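Side-chain contact in putative 2,5-diketo-D-gluconic acid reductase B (Sinorhizobium meliloti, PDB 3UP8), which probably reduces small carbonyl compounds with NADPH, as in the conversion of methylglyoxal to hydroxyacetone, and belongs to the aldo/keto reductases: residues 83-87 with 88-92. Sequence-based numbering, arbitrary orientation.
Sequences SGIPR and ADVFL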
loop_
_atom_site.group_PDB
_atom_site.type_symbol
_atom_site.label_atom_id
_atom_site.label_comp_id
_atom_site.label_asym_id
_atom_site.label_seq_id
_atom_site.Cartn_x
_atom_site.Cartn_y
_atom_site.Cartn_z
ATOM N N SER A 83 -13.862 -10.051 -13.702
ATOM C CA SER A 83 -13.018 -9.317 -14.627
ATOM C C SER A 83 -12.458 -10.188 -15.745
ATOM O O SER A 83 -12.128 -9.681 -16.808
ATOM C CB SER A 83 -11.869 -8.639 -13.875
ATOM O OG SER A 83 -10.912 -9.602 -13.463
ATOM N N GLY A 84 -12.324 -11.483 -15.499
ATOM C CA GLY A 84 -11.705 -12.377 -16.479
ATOM C C GLY A 84 -10.197 -12.189 -16.585
ATOM O O GLY A 84 -9.588 -12.488 -17.624
ATOM N N ILE A 85 -9.598 -11.673 -15.515
ATOM C CA ILE A 85 -8.151 -11.589 -15.418
ATOM C C ILE A 85 -7.746 -12.821 -14.615
ATOM O O ILE A 85 -8.333 -13.087 -13.561
ATOM C CB ILE A 85 -7.722 -10.260 -14.762
ATOM C CG1 ILE A 85 -8.139 -9.094 -15.663
ATOM C CG2 ILE A 85 -6.215 -10.220 -14.499
ATOM C CD1 ILE A 85 -7.932 -7.730 -15.064
ATOM N N PRO A 86 -6.783 -13.611 -15.128
ATOM C CA PRO A 86 -6.412 -14.796 -14.360
ATOM C C PRO A 86 -5.960 -14.369 -12.960
ATOM O O PRO A 86 -5.422 -13.267 -12.795
ATOM C CB PRO A 86 -5.249 -15.401 -15.161
ATOM C CG PRO A 86 -5.419 -14.846 -16.558
ATOM C CD PRO A 86 -6.004 -13.477 -16.374
ATOM N N ARG A 87 -6.217 -15.220 -11.969
ATOM C CA ARG A 87 -5.871 -14.923 -10.585
ATOM C C ARG A 87 -4.384 -14.669 -10.439
ATOM O O ARG A 87 -3.982 -13.748 -9.723
ATOM C CB ARG A 87 -6.313 -16.062 -9.655
ATOM C CG ARG A 87 -5.727 -15.978 -8.229
ATOM C CD ARG A 87 -6.354 -14.848 -7.425
ATOM N NE ARG A 87 -5.745 -14.690 -6.100
ATOM C CZ ARG A 87 -4.664 -13.951 -5.835
ATOM N NH1 ARG A 87 -4.022 -13.295 -6.802
ATOM N NH2 ARG A 87 -4.215 -13.873 -4.588
ATOM N N ALA A 88 -3.581 -15.478 -11.129
ATOM C CA ALA A 88 -2.125 -15.398 -11.066
ATOM C C ALA A 88 -1.567 -14.057 -11.564
ATOM O O ALA A 88 -0.415 -13.720 -11.282
ATOM C CB ALA A 88 -1.486 -16.573 -11.832
ATOM N N ASP A 89 -2.387 -13.299 -12.290
ATOM C CA ASP A 89 -1.967 -12.002 -12.836
ATOM C C ASP A 89 -2.280 -10.828 -11.910
ATOM O O ASP A 89 -1.848 -9.703 -12.178
ATOM C CB ASP A 89 -2.629 -11.739 -14.198
ATOM C CG ASP A 89 -2.153 -12.696 -15.288
ATOM O OD1 ASP A 89 -1.133 -13.399 -15.103
ATOM O OD2 ASP A 89 -2.815 -12.729 -16.342
ATOM N N VAL A 90 -3.050 -11.070 -10.852
ATOM C CA VAL A 90 -3.390 -9.999 -9.920
ATOM C C VAL A 90 -2.589 -10.174 -8.636
ATOM O O VAL A 90 -2.410 -11.290 -8.159
ATOM C CB VAL A 90 -4.907 -9.943 -9.603
ATOM C CG1 VAL A 90 -5.226 -8.843 -8.585
ATOM C CG2 VAL A 90 -5.724 -9.696 -10.881
ATOM N N PHE A 91 -2.107 -9.065 -8.094
ATOM C CA PHE A 91 -1.452 -9.064 -6.787
ATOM C C PHE A 91 -2.452 -8.546 -5.763
ATOM O O PHE A 91 -2.841 -7.374 -5.795
ATOM C CB PHE A 91 -0.204 -8.188 -6.817
ATOM C CG PHE A 91 0.649 -8.326 -5.595
ATOM C CD1 PHE A 91 1.787 -9.117 -5.619
ATOM C CD2 PHE A 91 0.293 -7.686 -4.415
ATOM C CE1 PHE A 91 2.582 -9.272 -4.461
ATOM C CE2 PHE A 91 1.074 -7.833 -3.263
ATOM C CZ PHE A 91 2.216 -8.629 -3.294
ATOM N N LEU A 92 -2.875 -9.423 -4.858
ATOM C CA LEU A 92 -3.968 -9.093 -3.949
ATOM C C LEU A 92 -3.477 -9.039 -2.512
ATOM O O LEU A 92 -2.903 -9.995 -2.022
ATOM C CB LEU A 92 -5.145 -10.083 -4.115
ATOM C CG LEU A 92 -6.355 -9.961 -3.157
ATOM C CD1 LEU A 92 -7.117 -8.621 -3.281
ATOM C CD2 LEU A 92 -7.325 -11.148 -3.305
#
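Arg87 lays its guanidinium group against Leu92, whose CB sits over one face of it, 3.9 Å from NH2, the two side chains crossing at about a right angle. The pair illustrates how an alpha-to-beta connection of the TIM barrel of aldo/keto reductases is held in shape: helix 73-83 ends, Gly84 leaves helical geometry with positive phi, and a short 3-10 turn delivers the chain into barrel strand 91-96. With CG anti to the backbone N (chi1 168°) and a bend at chi2, Arg87 reaches forward beside the chain that follows it, bringing NH1 to 2.9 Å from Val90 O, an oxygen met edge-on by the flat group. The same group reaches the next strand, where NH1 makes a salt bridge with Asp123, while NH2 and NE donate to His121 O and Thr119 OG1; these partners fix its rotation. A methionine in its place would probably leave Asp123 without its cationic mate and the 119-121 loop less firmly tied to this turn. Asp123 OD2 also accepts from Leu92 N, so one carboxylate oxygen serves both ends of the contact. The turn itself rests on two backbone bonds, Asp89 N to Pro86 O and Val90 N to Arg87 O, both 3.1 Å. On its outer side the Asp89 carboxylate leans on the proline ring, OD2 coming to 3.3 Å from Pro86 CD. Inward, Ile85 CG2 meets Val90 CG2 at 3.7 Å, and Ile85 also touches Leu57 of helix 46-59, joining the loop to the neighbouring helix. Upstream, Ser83 closes an ST turn: its OG accepts from Ile85 N at 3.2 Å, with an N-H...O angle of 150°.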